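Long-range contacts in ABC transporter, substrate binding protein (Polyamine) (Agrobacterium tumefaciens, PDB 4EUO), which binds gamma-aminobutyric acid (GABA) in the periplasm as a solute-binding protein of class D, probably delivering it to an ABC transporter: residues Y101-G106 with S198-R203; L72-D77 with K232-K237; T84-R89 with P264-S269. All blocks are in the same frame, centred on the assembly; numbering follows the deposited sequence.

How the contacts relate
Contact 1 lies at the ligand: Y101, W200 and R203 of 101-106 and 198-203 line the GABA pocket, a buried contact whose centre is about 9 Å from the centre of the chain. The other two contacts tie loops together farther out. In contact 3 (84-89 with 264-269) the second segment comes just after the pocket residue Y262, and its V265 side chain is about 12 Å from the GABA; the centre of contact 3 is about 22 Å from that of contact 1. The centre of contact 2 (72-77 with 232-237) is about 31 Å from that of contact 1. Contacts 2 and 3 alternate along the chain and come within about 7 Å at their nearest atoms without touching.

Contact 1 of 3, residues Y101-G106 with S198-R203; sequences YSFVIG and SVWNGR. With ABU (gamma-amino-butanoic acid), chain E.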
# COMPACT_ATOMS: atom_id res chain seq x y z
N TYR A 101 -3.30 0.77 -5.34
CA TYR A 101 -1.91 0.71 -5.76
C TYR A 101 -1.56 -0.65 -6.30
O TYR A 101 -2.34 -1.60 -6.16
CB TYR A 101 -0.98 1.05 -4.57
CG TYR A 101 -0.97 0.05 -3.43
CD1 TYR A 101 -0.05 -0.99 -3.40
CD2 TYR A 101 -1.87 0.17 -2.37
CE1 TYR A 101 -0.04 -1.91 -2.35
CE2 TYR A 101 -1.87 -0.74 -1.32
CZ TYR A 101 -0.94 -1.77 -1.31
OH TYR A 101 -0.88 -2.66 -0.27
N SER A 102 -0.32 -0.78 -6.81
CA SER A 102 0.19 -2.06 -7.24
C SER A 102 1.57 -2.30 -6.70
O SER A 102 2.34 -1.35 -6.52
CB SER A 102 0.36 -2.08 -8.76
OG SER A 102 -0.91 -2.03 -9.38
N PHE A 103 1.90 -3.57 -6.49
CA PHE A 103 3.27 -4.00 -6.38
C PHE A 103 3.74 -4.24 -7.82
O PHE A 103 3.07 -4.94 -8.58
CB PHE A 103 3.42 -5.30 -5.60
CG PHE A 103 3.17 -5.09 -4.14
CD1 PHE A 103 4.15 -4.53 -3.32
CD2 PHE A 103 1.96 -5.44 -3.58
CE1 PHE A 103 3.89 -4.32 -1.96
CE2 PHE A 103 1.71 -5.23 -2.23
CZ PHE A 103 2.69 -4.69 -1.42
N VAL A 104 4.85 -3.63 -8.18
CA VAL A 104 5.46 -3.70 -9.51
C VAL A 104 6.90 -4.08 -9.38
O VAL A 104 7.49 -4.05 -8.28
CB VAL A 104 5.34 -2.34 -10.22
CG1 VAL A 104 3.88 -1.97 -10.44
CG2 VAL A 104 6.05 -1.24 -9.42
N ILE A 105 7.52 -4.40 -10.53
CA ILE A 105 8.93 -4.75 -10.51
C ILE A 105 9.71 -3.50 -10.87
O ILE A 105 9.79 -3.12 -12.05
CB ILE A 105 9.24 -5.93 -11.44
CG1 ILE A 105 8.36 -7.15 -11.05
CG2 ILE A 105 10.73 -6.29 -11.34
CD1 ILE A 105 8.48 -8.35 -12.03
N GLY A 106 10.24 -2.84 -9.84
CA GLY A 106 11.05 -1.64 -10.03
C GLY A 106 12.49 -2.03 -10.30
O GLY A 106 12.96 -3.07 -9.82
N SER A 198 10.18 -6.08 -5.83
CA SER A 198 8.73 -5.84 -5.82
C SER A 198 8.44 -4.68 -4.88
O SER A 198 8.69 -4.79 -3.68
CB SER A 198 8.00 -7.08 -5.34
OG SER A 198 6.62 -6.74 -5.28
N VAL A 199 7.98 -3.57 -5.42
CA VAL A 199 7.85 -2.33 -4.67
C VAL A 199 6.51 -1.67 -4.93
O VAL A 199 5.84 -1.95 -5.93
CB VAL A 199 8.99 -1.33 -5.07
CG1 VAL A 199 10.37 -1.92 -4.70
CG2 VAL A 199 8.96 -1.04 -6.57
N TRP A 200 6.13 -0.74 -4.04
CA TRP A 200 4.91 0.04 -4.21
C TRP A 200 5.11 0.94 -5.42
O TRP A 200 6.12 1.65 -5.49
CB TRP A 200 4.63 0.86 -2.96
CG TRP A 200 4.29 0.09 -1.73
CD1 TRP A 200 3.51 -1.03 -1.66
CD2 TRP A 200 4.60 0.45 -0.38
NE1 TRP A 200 3.34 -1.41 -0.33
CE2 TRP A 200 3.99 -0.50 0.47
CE3 TRP A 200 5.34 1.50 0.19
CZ2 TRP A 200 4.11 -0.45 1.87
CZ3 TRP A 200 5.41 1.59 1.58
CH2 TRP A 200 4.83 0.60 2.40
N ASN A 201 4.13 0.96 -6.36
CA ASN A 201 4.37 1.68 -7.61
C ASN A 201 4.67 3.16 -7.44
O ASN A 201 5.54 3.71 -8.14
CB ASN A 201 3.24 1.44 -8.60
CG ASN A 201 1.96 2.16 -8.24
OD1 ASN A 201 1.18 1.71 -7.38
ND2 ASN A 201 1.75 3.32 -8.86
N GLY A 202 3.98 3.80 -6.53
CA GLY A 202 4.13 5.23 -6.33
C GLY A 202 5.50 5.59 -5.80
O GLY A 202 5.98 6.71 -6.03
N ARG A 203 6.20 4.65 -5.15
CA ARG A 203 7.55 4.95 -4.68
C ARG A 203 8.51 5.08 -5.86
O ARG A 203 9.48 5.85 -5.77
CB ARG A 203 8.02 3.86 -3.73
CG ARG A 203 7.21 3.84 -2.43
CD ARG A 203 7.60 5.01 -1.52
NE ARG A 203 6.65 5.13 -0.41
CZ ARG A 203 6.88 5.85 0.68
NH1 ARG A 203 8.04 6.47 0.84
NH2 ARG A 203 5.98 5.89 1.66
N ABU E . 0.48 0.31 1.89
CD ABU E . 0.94 1.05 0.71
CB ABU E . 1.82 2.22 1.09
CG ABU E . 2.23 2.95 -0.14
C ABU E . 3.23 4.07 0.06
O ABU E . 3.90 4.50 -1.01
OXT ABU E . 3.56 4.53 1.24
O HOH W 1 1.28 -2.56 1.37
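Y101, F103 and W200 form an aromatic cluster where two antiparallel strands of this periplasmic binding protein meet its GABA. The indole of W200 carries the ligand on one face, with CB of GABA 3.3 Å above the plane and over the ring centre. Y101 gives a ring face too, meeting CD of GABA toward its rim. At the carboxylate end, NE and NH2 of R203 each donate to a different oxygen; R203 NH2 to GABA OXT is 2.8 Å and almost straight. At the amino end, one water links the GABA nitrogen, Y101 OH and W200 NE1. Pocket residues T12, D226 and Y262 add further hydrogen bonds to the ligand.

Behind this shell F103 runs beside W200 and points the same way, F103 CE1 lying 3.3 Å from W200 CD1; its ring plane is 37° from that of the indole five-membered ring, an oblique pair. Next to them V104 and V199 exchange both backbone hydrogen bonds. Just past the strand, N201 has CG between its backbone N and carbonyl carbon (chi1 73°), and the amide oxygen reaches the S102 backbone. N201 ND2 donates to G261 O, while S102 N donates to N201 OD1 at 3.0 Å, tilted 33° from the carbonyl plane.

Contact 2 of 3, residues L72-D77 with K232-K237; sequences LLEKLD and KGTKNK
Two irregular loops meet here, the one holding E74, between helix 61-67 and strand 96-107, and the one from K232 to N236 that leads into helix 237-247, which K237 opens. The E74 carboxylate is the hub. Its chain bends at chi2 (-69°), turning CD back from an extended course, and the two oxygens take separate tasks. OE2 accepts from G233 N at 2.9 Å, on the anti side of the carboxylate and 28° out of its plane. The same oxygen receives a water that also donates to T234 O. OE1 makes a salt bridge with K237 NZ at 3.1 Å, the ammonium standing above the carboxylate plane. K237 is extended beyond CG, and its CD and CE pass within 3.9 Å of E74 CD.

Next to this, the backbones are joined by K232 N to L72 O at 2.8 Å. T234 OG1 accepts from N236 N in an ST turn and is also hydrogen-bonded to D55, while T234 CG2 meets E74 CG. E74 is buried, yet both its oxygens have partners. K232 NZ is also near, 4.1 Å from E74 OE1 and too far for a salt bridge; together the two lysines would be expected to favour the ionised carboxylate.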
# COMPACT_ATOMS: atom_id res chain seq x y z
N LEU A 72 -10.22 -2.44 17.69
CA LEU A 72 -9.16 -1.47 17.48
C LEU A 72 -9.60 -0.15 16.89
O LEU A 72 -8.86 0.83 16.98
CB LEU A 72 -8.08 -2.10 16.57
CG LEU A 72 -7.30 -3.26 17.21
CD1 LEU A 72 -6.68 -4.16 16.14
CD2 LEU A 72 -6.23 -2.74 18.15
N LEU A 73 -10.78 -0.13 16.26
CA LEU A 73 -11.27 0.97 15.47
C LEU A 73 -12.62 1.51 15.85
O LEU A 73 -13.49 0.72 16.23
CB LEU A 73 -11.33 0.56 13.96
CG LEU A 73 -10.02 -0.01 13.37
CD1 LEU A 73 -10.24 -0.39 11.88
CD2 LEU A 73 -8.85 0.99 13.49
N GLU A 74 -12.84 2.79 15.60
CA GLU A 74 -14.16 3.37 15.73
C GLU A 74 -14.94 2.98 14.50
O GLU A 74 -14.39 2.95 13.38
CB GLU A 74 -14.07 4.89 15.71
CG GLU A 74 -13.39 5.51 16.92
CD GLU A 74 -14.11 5.41 18.25
OE1 GLU A 74 -15.30 5.00 18.28
OE2 GLU A 74 -13.46 5.70 19.28
N LYS A 75 -16.26 2.74 14.66
CA LYS A 75 -17.10 2.53 13.50
C LYS A 75 -17.15 3.89 12.82
O LYS A 75 -17.21 4.94 13.49
CB LYS A 75 -18.53 2.11 13.93
CG LYS A 75 -18.64 0.62 14.20
CD LYS A 75 -20.07 0.19 14.48
CE LYS A 75 -20.18 -1.28 14.82
NZ LYS A 75 -20.11 -2.14 13.61
N LEU A 76 -17.08 3.90 11.49
CA LEU A 76 -17.11 5.18 10.80
C LEU A 76 -18.53 5.78 10.79
O LEU A 76 -19.52 5.04 10.76
CB LEU A 76 -16.58 5.08 9.36
CG LEU A 76 -15.09 4.72 9.20
CD1 LEU A 76 -14.68 4.90 7.75
CD2 LEU A 76 -14.18 5.57 10.09
N ASP A 77 -18.61 7.11 10.79
CA ASP A 77 -19.91 7.80 10.78
C ASP A 77 -20.29 8.04 9.32
O ASP A 77 -19.83 9.00 8.69
CB ASP A 77 -19.83 9.12 11.55
CG ASP A 77 -21.16 9.84 11.69
OD1 ASP A 77 -22.13 9.43 11.01
OD2 ASP A 77 -21.22 10.82 12.45
N LYS A 232 -9.81 3.35 17.90
CA LYS A 232 -10.79 3.39 18.99
C LYS A 232 -10.22 4.16 20.18
O LYS A 232 -9.18 3.79 20.74
CB LYS A 232 -11.11 1.96 19.40
CG LYS A 232 -12.27 1.92 20.43
CD LYS A 232 -13.04 0.62 20.41
CE LYS A 232 -14.37 0.73 21.12
NZ LYS A 232 -15.41 1.38 20.29
N GLY A 233 -10.92 5.24 20.54
CA GLY A 233 -10.49 6.09 21.65
C GLY A 233 -9.90 7.42 21.24
O GLY A 233 -9.42 8.16 22.10
N THR A 234 -9.89 7.75 19.93
CA THR A 234 -9.44 9.06 19.48
C THR A 234 -10.19 10.13 20.30
O THR A 234 -11.39 9.97 20.57
CB THR A 234 -9.75 9.29 17.99
OG1 THR A 234 -9.54 10.67 17.64
CG2 THR A 234 -11.19 8.88 17.62
N LYS A 235 -9.50 11.24 20.60
CA LYS A 235 -10.17 12.33 21.33
C LYS A 235 -10.76 13.32 20.34
O LYS A 235 -11.41 14.29 20.74
CB LYS A 235 -9.20 13.01 22.31
CG LYS A 235 -7.99 13.70 21.71
CD LYS A 235 -7.23 14.59 22.72
CE LYS A 235 -7.82 15.98 22.90
NZ LYS A 235 -8.03 16.71 21.61
N ASN A 236 -10.52 13.08 19.02
CA ASN A 236 -10.97 13.96 17.94
C ASN A 236 -11.88 13.17 16.95
O ASN A 236 -11.68 13.29 15.73
CB ASN A 236 -9.74 14.56 17.23
CG ASN A 236 -8.77 15.31 18.13
OD1 ASN A 236 -7.53 15.07 18.16
ND2 ASN A 236 -9.31 16.26 18.87
N LYS A 237 -12.84 12.39 17.47
CA LYS A 237 -13.70 11.51 16.66
C LYS A 237 -14.45 12.23 15.56
O LYS A 237 -14.34 11.85 14.40
CB LYS A 237 -14.63 10.65 17.50
CG LYS A 237 -15.31 9.52 16.74
CD LYS A 237 -16.10 8.64 17.66
CE LYS A 237 -16.97 7.69 16.89
NZ LYS A 237 -17.79 6.84 17.80
O HOH W 2 -13.40 8.19 20.61

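Contact 3 of 3, residues T84-R89 with P264-S269; sequences TKLDPR and PVNIES. With GOL (glycerol), chain C.
K85 reaches the second segment through both its backbone and its side chain, just after T84, whose carbonyl O touches I267 CD1. K85 O accepts from I267 N at 2.9 Å, nearly in line with the carbonyl bond. I267 has CG1 between its backbone N and carbonyl carbon (chi1 75°), which brings that carbon to 3.5 Å from K85 O. The lysine chain extends from CG across E268, its CD and CE against the carboxylate carbon, and ends in a salt bridge from NZ to E268 OE1 whose hydrogen bond is weak at 3.2 Å. A glycerol, probably from the crystallisation liquor, bridges K85 NZ and N266 ND2; the same ND2 also donates to T248 O.

L86 is bridged to N266 through the flanking backbone bonds. Its CB points away, but CD2 comes back to 4.0 Å from N266 ND2, and the side chain packs on I81, V91 and V96.

At D87, the backbone N donates to V265 O at 2.9 Å from above the carbonyl plane. D87 CB meets V265 CB at 3.9 Å. The carboxylate turns to its own loop: R89 grips it side-on, NE to OD1 and NH2 to OD2, each on a syn lone pair. A water joins D87 OD2 to P264 O.

R89 N also binds D87 OD1, closing an Asx turn. N266 OD1 closes another with E268 N, within the type I turn from N266 to S269. Two loops clipped by a single beta bridge, each braced by an Asx turn, thus join the approach to strand 96-107 to the loop after helix 250-260.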
# COMPACT_ATOMS: atom_id res chain seq x y z
N THR A 84 -21.52 7.13 -1.25
CA THR A 84 -22.04 7.08 -2.63
C THR A 84 -21.05 7.23 -3.75
O THR A 84 -21.31 6.72 -4.83
CB THR A 84 -23.31 7.90 -2.85
OG1 THR A 84 -23.00 9.28 -2.82
CG2 THR A 84 -24.42 7.55 -1.86
N LYS A 85 -19.90 7.89 -3.53
CA LYS A 85 -18.92 8.04 -4.58
C LYS A 85 -17.65 7.27 -4.29
O LYS A 85 -16.71 7.36 -5.08
CB LYS A 85 -18.63 9.51 -4.83
CG LYS A 85 -19.84 10.21 -5.45
CD LYS A 85 -19.64 11.69 -5.59
CE LYS A 85 -20.95 12.37 -5.89
NZ LYS A 85 -20.79 13.84 -5.97
N LEU A 86 -17.64 6.47 -3.21
CA LEU A 86 -16.41 5.77 -2.81
C LEU A 86 -16.30 4.40 -3.42
O LEU A 86 -17.30 3.69 -3.54
CB LEU A 86 -16.32 5.70 -1.27
CG LEU A 86 -16.45 7.05 -0.58
CD1 LEU A 86 -16.21 6.94 0.91
CD2 LEU A 86 -15.52 8.10 -1.22
N ASP A 87 -15.07 3.97 -3.74
CA ASP A 87 -14.84 2.67 -4.33
C ASP A 87 -15.48 1.63 -3.44
O ASP A 87 -15.10 1.47 -2.28
CB ASP A 87 -13.33 2.43 -4.51
CG ASP A 87 -13.01 1.22 -5.34
OD1 ASP A 87 -13.63 0.17 -5.12
OD2 ASP A 87 -12.00 1.28 -6.10
N PRO A 88 -16.52 0.91 -3.93
CA PRO A 88 -17.25 0.00 -3.04
C PRO A 88 -16.49 -1.21 -2.57
O PRO A 88 -16.93 -1.87 -1.63
CB PRO A 88 -18.51 -0.34 -3.85
CG PRO A 88 -18.07 -0.21 -5.25
CD PRO A 88 -17.11 0.95 -5.28
N ARG A 89 -15.33 -1.51 -3.20
CA ARG A 89 -14.57 -2.69 -2.81
C ARG A 89 -13.89 -2.52 -1.45
O ARG A 89 -13.48 -3.51 -0.86
CB ARG A 89 -13.47 -2.99 -3.84
CG ARG A 89 -14.07 -3.48 -5.16
CD ARG A 89 -13.05 -3.52 -6.28
NE ARG A 89 -12.58 -2.19 -6.63
CZ ARG A 89 -11.77 -1.93 -7.64
NH1 ARG A 89 -11.38 -2.90 -8.45
NH2 ARG A 89 -11.35 -0.70 -7.85
N PRO A 264 -7.03 6.90 -7.62
CA PRO A 264 -8.03 7.37 -6.66
C PRO A 264 -9.08 6.30 -6.37
O PRO A 264 -9.30 5.38 -7.17
CB PRO A 264 -8.64 8.59 -7.34
CG PRO A 264 -8.43 8.36 -8.79
CD PRO A 264 -7.21 7.51 -8.96
N VAL A 265 -9.74 6.46 -5.22
CA VAL A 265 -10.81 5.60 -4.73
C VAL A 265 -12.11 6.36 -4.54
O VAL A 265 -12.95 5.99 -3.73
CB VAL A 265 -10.38 4.74 -3.52
CG1 VAL A 265 -9.38 3.65 -3.98
CG2 VAL A 265 -9.77 5.62 -2.43
N ASN A 266 -12.27 7.42 -5.35
CA ASN A 266 -13.52 8.17 -5.50
C ASN A 266 -13.78 8.04 -7.00
O ASN A 266 -12.90 8.32 -7.82
CB ASN A 266 -13.39 9.62 -5.08
CG ASN A 266 -14.72 10.33 -5.20
OD1 ASN A 266 -15.30 10.41 -6.30
ND2 ASN A 266 -15.25 10.85 -4.09
N ILE A 267 -14.99 7.59 -7.35
CA ILE A 267 -15.37 7.33 -8.74
C ILE A 267 -15.53 8.57 -9.60
O ILE A 267 -15.57 8.43 -10.83
CB ILE A 267 -16.59 6.41 -8.78
CG1 ILE A 267 -17.89 7.18 -8.38
CG2 ILE A 267 -16.32 5.18 -7.88
CD1 ILE A 267 -19.03 6.32 -7.99
N GLU A 268 -15.53 9.75 -9.00
CA GLU A 268 -15.63 10.99 -9.77
C GLU A 268 -14.31 11.73 -9.86
O GLU A 268 -14.28 12.88 -10.31
CB GLU A 268 -16.77 11.86 -9.23
CG GLU A 268 -18.09 11.12 -9.28
CD GLU A 268 -19.37 11.91 -9.14
OE1 GLU A 268 -19.32 13.08 -8.70
OE2 GLU A 268 -20.44 11.33 -9.43
N SER A 269 -13.19 11.08 -9.45
CA SER A 269 -11.87 11.72 -9.48
C SER A 269 -11.17 11.68 -10.84
O SER A 269 -10.52 12.66 -11.19
CB SER A 269 -10.94 11.07 -8.46
OG SER A 269 -11.43 11.32 -7.16
C1 GOL C . -16.97 16.24 -4.22
O1 GOL C . -16.53 17.08 -3.16
C2 GOL C . -17.63 14.99 -3.67
O2 GOL C . -18.92 14.86 -4.26
C3 GOL C . -16.79 13.80 -4.04
O3 GOL C . -17.32 12.61 -3.50
O HOH W 3 -11.38 3.39 -7.55